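Local structure of enoyl-[acyl-carrier-protein] reductase [FMN] (Thermotoga maritima, 5GVJ) at residues F68-L74 against V91-G97; V83-I87 against Y104-L108; G171-D175 against S280-I284; R195-S199 against Q292-D296. The protein probably catalyses the NADH-dependent reduction of enoyl-[acyl-carrier-protein] in fatty acid synthesis, using FMN as its cofactor. The protein carries 1 engineered substitution. The contacts are given in a common frame with arbitrary orientation. Numbering follows the deposited sequence.

Contact 1 (F68-L74 against V91-G97)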
loop_
_atom_site.group_PDB
_atom_site.type_symbol
_atom_site.label_atom_id
_atom_site.label_comp_id
_atom_site.label_asym_id
_atom_site.label_seq_id
_atom_site.Cartn_x
_atom_site.Cartn_y
_atom_site.Cartn_z
ATOM N N PHE A 68 27.022 -7.721 -0.199
ATOM C CA PHE A 68 26.046 -8.195 0.765
ATOM C C PHE A 68 25.892 -7.114 1.818
ATOM O O PHE A 68 26.735 -6.221 1.938
ATOM C CB PHE A 68 26.489 -9.515 1.408
ATOM C CG PHE A 68 27.736 -9.378 2.241
ATOM C CD1 PHE A 68 28.986 -9.405 1.644
ATOM C CD2 PHE A 68 27.656 -9.179 3.618
ATOM C CE1 PHE A 68 30.131 -9.259 2.405
ATOM C CE2 PHE A 68 28.803 -9.032 4.382
ATOM C CZ PHE A 68 30.036 -9.072 3.774
ATOM N N GLY A 69 24.809 -7.201 2.583
ATOM C CA GLY A 69 24.562 -6.273 3.662
ATOM C C GLY A 69 24.470 -6.974 5.005
ATOM O O GLY A 69 24.351 -8.205 5.102
ATOM N N VAL A 70 24.559 -6.159 6.053
ATOM C CA VAL A 70 24.262 -6.559 7.421
ATOM C C VAL A 70 23.217 -5.592 7.960
ATOM O O VAL A 70 23.405 -4.371 7.891
ATOM C CB VAL A 70 25.508 -6.544 8.324
ATOM C CG1 VAL A 70 25.089 -6.732 9.776
ATOM C CG2 VAL A 70 26.501 -7.637 7.906
ATOM N N ASN A 71 22.127 -6.135 8.490
ATOM C CA ASN A 71 21.110 -5.336 9.158
ATOM C C ASN A 71 21.388 -5.288 10.654
ATOM O O ASN A 71 21.545 -6.327 11.298
ATOM C CB ASN A 71 19.713 -5.903 8.905
ATOM C CG ASN A 71 18.629 -5.094 9.591
ATOM O OD1 ASN A 71 18.426 -3.918 9.275
ATOM N ND2 ASN A 71 17.937 -5.713 10.539
ATOM N N ILE A 72 21.426 -4.082 11.208
ATOM C CA ILE A 72 21.709 -3.868 12.620
ATOM C C ILE A 72 20.466 -3.275 13.271
ATOM O O ILE A 72 19.896 -2.305 12.754
ATOM C CB ILE A 72 22.927 -2.945 12.800
ATOM C CG1 ILE A 72 24.195 -3.682 12.350
ATOM C CG2 ILE A 72 23.034 -2.455 14.241
ATOM C CD1 ILE A 72 25.431 -2.852 12.416
ATOM N N ILE A 73 20.040 -3.861 14.388
ATOM C CA ILE A 73 18.914 -3.340 15.161
ATOM C C ILE A 73 19.440 -2.358 16.203
ATOM O O ILE A 73 20.218 -2.734 17.088
ATOM C CB ILE A 73 18.120 -4.469 15.831
ATOM C CG1 ILE A 73 17.609 -5.455 14.782
ATOM C CG2 ILE A 73 16.958 -3.878 16.614
ATOM C CD1 ILE A 73 16.708 -4.817 13.759
ATOM N N LEU A 74 18.983 -1.108 16.116
ATOM C CA LEU A 74 19.567 -0.032 16.911
ATOM C C LEU A 74 19.350 -0.227 18.405
ATOM O O LEU A 74 20.171 0.231 19.208
ATOM C CB LEU A 74 18.989 1.308 16.465
ATOM C CG LEU A 74 19.445 1.770 15.081
ATOM C CD1 LEU A 74 18.540 2.877 14.580
ATOM C CD2 LEU A 74 20.906 2.233 15.106
ATOM N N VAL A 91 32.342 -4.653 5.650
ATOM C CA VAL A 91 30.989 -4.959 5.157
ATOM C C VAL A 91 30.558 -3.895 4.147
ATOM O O VAL A 91 30.602 -2.688 4.457
ATOM C CB VAL A 91 30.008 -5.043 6.330
ATOM C CG1 VAL A 91 28.587 -5.042 5.836
ATOM C CG2 VAL A 91 30.287 -6.318 7.143
ATOM N N PRO A 92 30.165 -4.266 2.927
ATOM C CA PRO A 92 29.929 -3.234 1.904
ATOM C C PRO A 92 28.693 -2.390 2.164
ATOM O O PRO A 92 28.673 -1.221 1.764
ATOM C CB PRO A 92 29.780 -4.040 0.602
ATOM C CG PRO A 92 30.211 -5.410 0.916
ATOM C CD PRO A 92 30.039 -5.626 2.382
ATOM N N VAL A 93 27.666 -2.945 2.806
ATOM C CA VAL A 93 26.360 -2.299 2.947
ATOM C C VAL A 93 25.834 -2.581 4.346
ATOM O O VAL A 93 25.852 -3.729 4.797
ATOM C CB VAL A 93 25.344 -2.804 1.903
ATOM C CG1 VAL A 93 24.013 -2.041 2.051
ATOM C CG2 VAL A 93 25.902 -2.679 0.491
ATOM N N VAL A 94 25.365 -1.545 5.040
ATOM C CA VAL A 94 24.736 -1.724 6.343
ATOM C C VAL A 94 23.359 -1.075 6.317
ATOM O O VAL A 94 23.226 0.097 5.944
ATOM C CB VAL A 94 25.599 -1.170 7.492
ATOM C CG1 VAL A 94 24.849 -1.257 8.821
ATOM C CG2 VAL A 94 26.898 -1.983 7.592
ATOM N N THR A 95 22.336 -1.848 6.675
ATOM C CA THR A 95 20.996 -1.328 6.902
ATOM C C THR A 95 20.759 -1.254 8.401
ATOM O O THR A 95 21.414 -1.944 9.186
ATOM C CB THR A 95 19.902 -2.192 6.245
ATOM O OG1 THR A 95 19.801 -3.465 6.892
ATOM C CG2 THR A 95 20.160 -2.397 4.761
ATOM N N PHE A 96 19.821 -0.391 8.791
ATOM C CA PHE A 96 19.479 -0.192 10.190
ATOM C C PHE A 96 17.978 -0.321 10.372
ATOM O O PHE A 96 17.199 0.023 9.479
ATOM C CB PHE A 96 19.917 1.186 10.700
ATOM C CG PHE A 96 21.394 1.322 10.903
ATOM C CD1 PHE A 96 21.989 0.875 12.071
ATOM C CD2 PHE A 96 22.189 1.916 9.934
ATOM C CE1 PHE A 96 23.353 1.013 12.271
ATOM C CE2 PHE A 96 23.544 2.053 10.122
ATOM C CZ PHE A 96 24.130 1.603 11.298
ATOM N N GLY A 97 17.575 -0.816 11.542
ATOM C CA GLY A 97 16.182 -0.814 11.918
ATOM C C GLY A 97 16.002 -0.280 13.325
ATOM O O GLY A 97 16.937 -0.237 14.129
#
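This is a parallel beta-strand pairing inside a TIM-type barrel: strands 68-73 and 93-97 are the neighbouring strands of a beta-alpha-beta unit whose crossover is helix 79-88. Their short axes approach to 4.6 Å at 27°, and CA atoms match as V70-V94 (5.0 Å), N71-T95 (4.6 Å) and I72-F96 (4.9 Å). The hydrogen bonds fan out from alternate residues, as in any parallel ladder. V70 N donates to V93 O (3.0 Å) and V70 O accepts from T95 N (3.0 Å); two residues on, I72 N donates to T95 O (2.9 Å) and I72 O accepts from G97 N (3.0 Å). Beyond the strand, L74 N still reaches G97 O (3.0 Å).

On the face of V70, I72, V94 and F96 the contacts are apolar: I72 CD1 lies 4.0 Å from V94 CG1 and L74 CD2 3.5 Å from F96 CD1, with C86 and V83 of helix 79-88 packed against this layer. At the N-terminal end, P92 CD sits over the F68 ring, 3.8 Å from its centroid, a CH-pi contact. The opposite face, shared with V93 and I73, holds N71 and T95, where T95 OG1 donates to N71 OD1 at 2.8 Å. The chemistry thus sets an apolar layer against helix 79-88 and one buried side-chain hydrogen bond on the other face, near FMN-binding G21 and Q191.

Contact 2 (V83-I87 against Y104-L108); sequences VKVCI and YIREL
Build two helical segments running the same way, V83-I87 on helix 79-88 and Y104-L108 on helix 102-110, with short axes 10.7 Å apart and a signed crossing angle of -17°. Backbone bonds I87 N to V83 O (3.0 Å) and L108 N to Y104 O (3.2 Å) hold each turn. Nearest CA pairs are V83-Y104 at 7.5 Å and I87-L108 at 6.4 Å, so residues four apart on one helix face residues four apart on the other.

Set V83 to t: its CG2 then stands over the Y104 ring, 3.7 Å from the centroid and 9° off the normal, a CH-pi contact. Y104 takes chi1 m with chi2 -58°. L108, chi1 m and chi2 t, brings CD2 to 4.0 Å from V83 CG1 and 3.6 Å from I87 CG1; I87 is also m, t. E107, chi1 p and chi2 t, lays its OE1 3.8 Å from I87 CD1.

Such near-parallel neighbours are characteristic of the outer helix layer of a TIM barrel. On the side of the sheet, V83 and L108 both touch F96 of strand 93-97. Cohesion here rests on dispersion and one ring face, and the E107 carboxylate meets V83 and I87 through their hydrocarbon.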
loop_
_atom_site.group_PDB
_atom_site.type_symbol
_atom_site.label_atom_id
_atom_site.label_comp_id
_atom_site.label_asym_id
_atom_site.label_seq_id
_atom_site.Cartn_x
_atom_site.Cartn_y
_atom_site.Cartn_z
ATOM N N VAL A 83 28.248 -2.426 14.793
ATOM C CA VAL A 83 28.707 -1.454 13.801
ATOM C C VAL A 83 30.220 -1.540 13.634
ATOM O O VAL A 83 30.743 -1.514 12.513
ATOM C CB VAL A 83 28.265 -0.035 14.206
ATOM C CG1 VAL A 83 28.958 1.015 13.346
ATOM C CG2 VAL A 83 26.738 0.112 14.123
ATOM N N LYS A 84 30.949 -1.627 14.750
ATOM C CA LYS A 84 32.406 -1.747 14.700
ATOM C C LYS A 84 32.828 -3.017 13.964
ATOM O O LYS A 84 33.776 -2.989 13.171
ATOM C CB LYS A 84 32.952 -1.668 16.135
ATOM C CG LYS A 84 34.078 -2.605 16.586
ATOM C CD LYS A 84 35.452 -2.257 16.029
ATOM C CE LYS A 84 36.445 -3.370 16.352
ATOM N NZ LYS A 84 35.861 -4.681 15.877
ATOM N N VAL A 85 32.109 -4.130 14.172
ATOM C CA VAL A 85 32.389 -5.337 13.394
ATOM C C VAL A 85 32.245 -5.057 11.902
ATOM O O VAL A 85 33.069 -5.493 11.090
ATOM C CB VAL A 85 31.471 -6.501 13.824
ATOM C CG1 VAL A 85 31.657 -7.697 12.876
ATOM C CG2 VAL A 85 31.745 -6.915 15.263
ATOM N N CYS A 86 31.184 -4.346 11.513
ATOM C CA CYS A 86 30.949 -4.102 10.094
ATOM C C CYS A 86 32.062 -3.266 9.489
ATOM O O CYS A 86 32.423 -3.449 8.322
ATOM C CB CYS A 86 29.594 -3.413 9.895
ATOM S SG CYS A 86 28.224 -4.564 10.150
ATOM N N ILE A 87 32.604 -2.328 10.261
ATOM C CA ILE A 87 33.721 -1.520 9.782
ATOM C C ILE A 87 34.973 -2.384 9.609
ATOM O O ILE A 87 35.635 -2.351 8.562
ATOM C CB ILE A 87 33.957 -0.348 10.751
ATOM C CG1 ILE A 87 32.808 0.667 10.616
ATOM C CG2 ILE A 87 35.327 0.272 10.525
ATOM C CD1 ILE A 87 32.753 1.728 11.708
ATOM N N TYR A 104 25.783 6.669 13.783
ATOM C CA TYR A 104 26.742 5.749 13.181
ATOM C C TYR A 104 27.075 6.068 11.734
ATOM O O TYR A 104 28.039 5.507 11.200
ATOM C CB TYR A 104 26.206 4.319 13.215
ATOM C CG TYR A 104 25.918 3.770 14.578
ATOM C CD1 TYR A 104 26.910 3.697 15.545
ATOM C CD2 TYR A 104 24.657 3.284 14.887
ATOM C CE1 TYR A 104 26.644 3.176 16.791
ATOM C CE2 TYR A 104 24.382 2.760 16.123
ATOM C CZ TYR A 104 25.378 2.700 17.075
ATOM O OH TYR A 104 25.095 2.163 18.312
ATOM N N ILE A 105 26.277 6.908 11.072
ATOM C CA ILE A 105 26.383 7.041 9.622
ATOM C C ILE A 105 27.790 7.471 9.222
ATOM O O ILE A 105 28.403 6.889 8.317
ATOM C CB ILE A 105 25.326 8.028 9.096
ATOM C CG1 ILE A 105 23.916 7.510 9.392
ATOM C CG2 ILE A 105 25.539 8.290 7.614
ATOM C CD1 ILE A 105 22.831 8.412 8.851
ATOM N N ARG A 106 28.322 8.495 9.894
ATOM C CA ARG A 106 29.587 9.087 9.469
ATOM C C ARG A 106 30.737 8.083 9.526
ATOM O O ARG A 106 31.522 7.970 8.576
ATOM C CB ARG A 106 29.909 10.307 10.326
ATOM C CG ARG A 106 31.279 10.869 10.061
ATOM C CD ARG A 106 31.717 11.788 11.192
ATOM N NE ARG A 106 33.002 12.366 10.852
ATOM C CZ ARG A 106 33.370 13.582 11.234
ATOM N NH1 ARG A 106 32.533 14.330 11.957
ATOM N NH2 ARG A 106 34.564 14.062 10.898
ATOM N N GLU A 107 30.872 7.357 10.636
ATOM C CA GLU A 107 32.013 6.445 10.734
ATOM C C GLU A 107 31.892 5.303 9.735
ATOM O O GLU A 107 32.903 4.834 9.193
ATOM C CB GLU A 107 32.157 5.908 12.158
ATOM C CG GLU A 107 31.037 4.994 12.633
ATOM C CD GLU A 107 31.135 4.708 14.123
ATOM O OE1 GLU A 107 32.177 4.159 14.553
ATOM O OE2 GLU A 107 30.183 5.061 14.863
ATOM N N LEU A 108 30.667 4.859 9.458
ATOM C CA LEU A 108 30.475 3.845 8.430
ATOM C C LEU A 108 30.857 4.394 7.062
ATOM O O LEU A 108 31.600 3.756 6.308
ATOM C CB LEU A 108 29.023 3.359 8.449
ATOM C CG LEU A 108 28.722 2.385 9.593
ATOM C CD1 LEU A 108 27.231 2.167 9.764
ATOM C CD2 LEU A 108 29.430 1.055 9.384
#

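Contact 3 (G171-D175 against S280-I284). With NA (sodium ion), chain C.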
loop_
_atom_site.group_PDB
_atom_site.type_symbol
_atom_site.label_atom_id
_atom_site.label_comp_id
_atom_site.label_asym_id
_atom_site.label_seq_id
_atom_site.Cartn_x
_atom_site.Cartn_y
_atom_site.Cartn_z
ATOM N N GLY A 171 7.814 -3.910 1.954
ATOM C CA GLY A 171 6.494 -4.159 2.483
ATOM C C GLY A 171 5.484 -4.356 1.375
ATOM O O GLY A 171 5.201 -3.419 0.619
ATOM N N GLY A 172 4.941 -5.573 1.269
ATOM C CA GLY A 172 3.927 -5.894 0.287
ATOM C C GLY A 172 4.444 -6.294 -1.076
ATOM O O GLY A 172 3.643 -6.473 -1.997
ATOM N N ILE A 173 5.753 -6.452 -1.245
ATOM C CA ILE A 173 6.331 -6.690 -2.556
ATOM C C ILE A 173 6.780 -8.138 -2.621
ATOM O O ILE A 173 7.665 -8.552 -1.866
ATOM C CB ILE A 173 7.496 -5.734 -2.839
ATOM C CG1 ILE A 173 7.030 -4.288 -2.640
ATOM C CG2 ILE A 173 7.985 -5.940 -4.262
ATOM C CD1 ILE A 173 8.145 -3.324 -2.389
ATOM N N ALA A 174 6.189 -8.906 -3.531
ATOM C CA ALA A 174 6.608 -10.294 -3.680
ATOM C C ALA A 174 6.677 -10.746 -5.132
ATOM O O ALA A 174 6.863 -11.946 -5.375
ATOM C CB ALA A 174 5.675 -11.226 -2.898
ATOM N N ASP A 175 6.540 -9.844 -6.104
ATOM C CA ASP A 175 6.515 -10.255 -7.504
ATOM C C ASP A 175 6.887 -9.070 -8.394
ATOM O O ASP A 175 7.097 -7.946 -7.921
ATOM C CB ASP A 175 5.153 -10.849 -7.886
ATOM C CG ASP A 175 3.998 -9.918 -7.572
ATOM O OD1 ASP A 175 4.202 -8.681 -7.584
ATOM O OD2 ASP A 175 2.888 -10.429 -7.318
ATOM N N SER A 280 2.220 -9.719 2.142
ATOM C CA SER A 280 2.579 -10.342 0.874
ATOM C C SER A 280 2.607 -11.864 0.948
ATOM O O SER A 280 2.736 -12.503 -0.098
ATOM C CB SER A 280 3.940 -9.841 0.378
ATOM O OG SER A 280 4.977 -10.354 1.180
ATOM N N ALA A 281 2.480 -12.467 2.136
ATOM C CA ALA A 281 2.353 -13.927 2.176
ATOM C C ALA A 281 1.149 -14.399 1.368
ATOM O O ALA A 281 1.193 -15.470 0.757
ATOM C CB ALA A 281 2.260 -14.426 3.623
ATOM N N GLY A 282 0.087 -13.593 1.300
ATOM C CA GLY A 282 -1.064 -13.977 0.498
ATOM C C GLY A 282 -0.808 -14.000 -0.993
ATOM O O GLY A 282 -1.636 -14.527 -1.743
ATOM N N LEU A 283 0.312 -13.441 -1.437
ATOM C CA LEU A 283 0.719 -13.482 -2.829
ATOM C C LEU A 283 1.668 -14.637 -3.116
ATOM O O LEU A 283 2.078 -14.825 -4.266
ATOM C CB LEU A 283 1.400 -12.167 -3.209
ATOM C CG LEU A 283 0.580 -10.903 -3.001
ATOM C CD1 LEU A 283 1.469 -9.672 -3.183
ATOM C CD2 LEU A 283 -0.589 -10.917 -3.977
ATOM N N ILE A 284 2.042 -15.396 -2.094
ATOM C CA ILE A 284 3.047 -16.445 -2.213
ATOM C C ILE A 284 2.335 -17.788 -2.101
ATOM O O ILE A 284 1.721 -18.096 -1.070
ATOM C CB ILE A 284 4.137 -16.286 -1.149
ATOM C CG1 ILE A 284 4.950 -15.012 -1.431
ATOM C CG2 ILE A 284 5.043 -17.520 -1.105
ATOM C CD1 ILE A 284 5.726 -14.519 -0.231
HETATM NA NA NA C . 0.432 -17.686 0.829
HETATM O O HOH W 1 5.059 -8.054 3.097
HETATM O O HOH W 2 7.956 -10.323 0.124
HETATM O O HOH W 3 2.265 -12.976 -7.112
HETATM O O HOH W 4 -1.428 -17.607 -0.837
#
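S280 lies in a 3-10 turn that begins before it and faces the loop G171-D175, and it packs against G172, I173 and A174. Its CB lies 3.9 Å from G172 C and 4.0 Å from A174 CB, while OG (chi1 p) works through two waters: water 1 is 3.0 Å from S280 OG and accepts from G172 N at 3.1 Å, and water 2 is 3.2 Å from S280 OG and donates to I173 O at 2.7 Å. G172 and S280 both bind FMN in this protein; the cofactor is absent from this chain.

A281 turns its side chain away and instead gives its O to a sodium ion at 2.3 Å. G282 O receives a weak bond (3.2 Å) from water 4, itself a sodium ligand at 2.5 Å. L283, whose N bonds to S280 O (2.9 Å), returns to the loop: its CB is 4.4 Å from A174 CB and its CD1 4.0 Å from G172 O. I284 closes the turn, N to A281 O at 3.0 Å, sends CG1 to 4.1 Å from A174 CB, and binds sodium through O at 2.3 Å; I212, V213 and A215 complete the site.

The loop G171-D175 links strand 167-170 to helix 176-185, where D175 is N-cap through OD1 to G178 N; its OD2 meets R161 and N157 of the second subunit. Helix 193-197 lies alongside, with T194 against S280 and I284.

Contact 4 (R195-S199 against Q292-D296)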
loop_
_atom_site.group_PDB
_atom_site.type_symbol
_atom_site.label_atom_id
_atom_site.label_comp_id
_atom_site.label_asym_id
_atom_site.label_seq_id
_atom_site.Cartn_x
_atom_site.Cartn_y
_atom_site.Cartn_z
ATOM N N ARG A 195 9.058 -12.938 0.667
ATOM C CA ARG A 195 9.276 -13.717 -0.550
ATOM C C ARG A 195 10.564 -14.541 -0.473
ATOM O O ARG A 195 10.597 -15.699 -0.914
ATOM C CB ARG A 195 9.300 -12.789 -1.768
ATOM C CG ARG A 195 9.645 -13.477 -3.095
ATOM C CD ARG A 195 8.540 -14.445 -3.562
ATOM N NE ARG A 195 8.745 -15.819 -3.097
ATOM C CZ ARG A 195 8.030 -16.870 -3.505
ATOM N NH1 ARG A 195 7.022 -16.716 -4.375
ATOM N NH2 ARG A 195 8.312 -18.083 -3.026
ATOM N N PHE A 196 11.640 -13.972 0.079
ATOM C CA PHE A 196 12.878 -14.750 0.132
ATOM C C PHE A 196 12.953 -15.683 1.340
ATOM O O PHE A 196 13.692 -16.675 1.287
ATOM C CB PHE A 196 14.098 -13.821 0.089
ATOM C CG PHE A 196 14.377 -13.273 -1.288
ATOM C CD1 PHE A 196 14.851 -14.101 -2.293
ATOM C CD2 PHE A 196 14.128 -11.936 -1.588
ATOM C CE1 PHE A 196 15.103 -13.611 -3.571
ATOM C CE2 PHE A 196 14.362 -11.429 -2.872
ATOM C CZ PHE A 196 14.849 -12.261 -3.862
ATOM N N VAL A 197 12.246 -15.388 2.435
ATOM C CA VAL A 197 12.079 -16.391 3.489
ATOM C C VAL A 197 11.399 -17.631 2.927
ATOM O O VAL A 197 11.726 -18.770 3.300
ATOM C CB VAL A 197 11.284 -15.813 4.673
ATOM C CG1 VAL A 197 10.823 -16.935 5.600
ATOM C CG2 VAL A 197 12.120 -14.789 5.433
ATOM N N ALA A 198 10.437 -17.433 2.024
ATOM C CA ALA A 198 9.740 -18.536 1.359
ATOM C C ALA A 198 10.526 -19.040 0.142
ATOM O O ALA A 198 10.024 -19.103 -0.980
ATOM C CB ALA A 198 8.336 -18.103 0.957
ATOM N N SER A 199 11.772 -19.446 0.381
ATOM C CA SER A 199 12.609 -19.934 -0.705
ATOM C C SER A 199 13.279 -21.245 -0.312
ATOM O O SER A 199 13.395 -21.580 0.870
ATOM C CB SER A 199 13.685 -18.920 -1.092
ATOM O OG SER A 199 14.676 -18.858 -0.079
ATOM N N GLN A 292 15.047 -18.759 -9.255
ATOM C CA GLN A 292 13.780 -18.633 -9.964
ATOM C C GLN A 292 13.017 -17.392 -9.517
ATOM O O GLN A 292 12.419 -16.693 -10.346
ATOM C CB GLN A 292 12.928 -19.878 -9.732
ATOM C CG GLN A 292 11.720 -19.964 -10.652
ATOM C CD GLN A 292 12.136 -20.051 -12.120
ATOM O OE1 GLN A 292 11.673 -19.276 -12.955
ATOM N NE2 GLN A 292 13.036 -20.981 -12.430
ATOM N N ILE A 293 13.000 -17.123 -8.208
ATOM C CA ILE A 293 12.339 -15.916 -7.699
ATOM C C ILE A 293 12.825 -14.684 -8.452
ATOM O O ILE A 293 12.027 -13.871 -8.936
ATOM C CB ILE A 293 12.576 -15.761 -6.187
ATOM C CG1 ILE A 293 11.866 -16.875 -5.415
ATOM C CG2 ILE A 293 12.135 -14.352 -5.704
ATOM C CD1 ILE A 293 12.224 -16.906 -3.908
ATOM N N ILE A 294 14.142 -14.527 -8.561
ATOM C CA ILE A 294 14.683 -13.337 -9.210
ATOM C C ILE A 294 14.375 -13.348 -10.703
ATOM O O ILE A 294 14.072 -12.302 -11.289
ATOM C CB ILE A 294 16.195 -13.221 -8.925
ATOM C CG1 ILE A 294 16.425 -12.983 -7.428
ATOM C CG2 ILE A 294 16.833 -12.097 -9.773
ATOM C CD1 ILE A 294 17.869 -13.040 -6.988
ATOM N N GLU A 295 14.437 -14.525 -11.349
ATOM C CA GLU A 295 14.074 -14.616 -12.766
ATOM C C GLU A 295 12.619 -14.215 -13.001
ATOM O O GLU A 295 12.304 -13.485 -13.950
ATOM C CB GLU A 295 14.295 -16.037 -13.290
ATOM C CG GLU A 295 15.747 -16.420 -13.474
ATOM C CD GLU A 295 15.929 -17.923 -13.593
ATOM O OE1 GLU A 295 14.959 -18.622 -13.986
ATOM O OE2 GLU A 295 17.044 -18.405 -13.276
ATOM N N ASP A 296 11.708 -14.731 -12.176
ATOM C CA ASP A 296 10.288 -14.437 -12.375
ATOM C C ASP A 296 9.982 -12.963 -12.107
ATOM O O ASP A 296 9.129 -12.370 -12.786
ATOM C CB ASP A 296 9.434 -15.321 -11.468
ATOM C CG ASP A 296 9.573 -16.802 -11.781
ATOM O OD1 ASP A 296 9.982 -17.166 -12.912
ATOM O OD2 ASP A 296 9.255 -17.599 -10.879
#
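Apolar packing dominates, and I293 is its centre: 106 Å² of it is covered by R195-S199, out of 220 Å² summed over both sides. Its chi1 m, chi2 t side chain points across the gap, putting CG2 3.7 Å from R195 CG and 3.7 Å from F196 CE1, while CD1 lies 3.6 Å from R195 O and 3.8 Å from S199 CB. I294 adds a lesser touch, its CG1 at the edge of the F196 ring, 4.0 Å from CZ. The closest CA pair, F196-I293, is 7.9 Å apart, so side chains span the space between the backbones.

The fold explains the location. R195-S199 ends the short helix 193-197 that follows strand 189-191, the eighth strand of the barrel; this helix begins with the FMN-binding residues G193 and T194, as the small phosphate-binding helix does in other FMN-dependent TIM barrels. Its partner is helix 290-309, the last of the chain.

Several hydrogen bonds brace R195-S199 itself. A198 (phi/psi -84/57) centres an inverse gamma turn, with a weak S199 N to V197 O bond of 3.0 Å. S199 OG donates to F196 O at 2.8 Å, and R195 NH2 to A198 O at 2.9 Å; the same NH2 also bonds to E286 O, outside the segment. One face of that guanidinium lies against I293 CG1, and R195 NE, buried here, finds no partner in the model.

How the contacts relate
From the N terminus, contact 1 opens at 68-74 and contact 2 at 83-87 before contact 1 closes at 91-97; contact 2 closes at 104-108, so the two cross. Their centres are 9 Å apart, and they touch: F96 CZ lies 3.5 Å from L108 CD1, so strand pair and helix pair form two layers of one barrel wall. Later, contact 3 opens at 171-175 and contact 4 at 195-199; contact 3 closes at 280-284 and contact 4 at 292-296, another crossing, with centres 11 Å apart and I284 CD1 3.7 Å from R195 CA. These tie late loops and the last helix to the barrel, across the chain's centre from contacts 1 and 2.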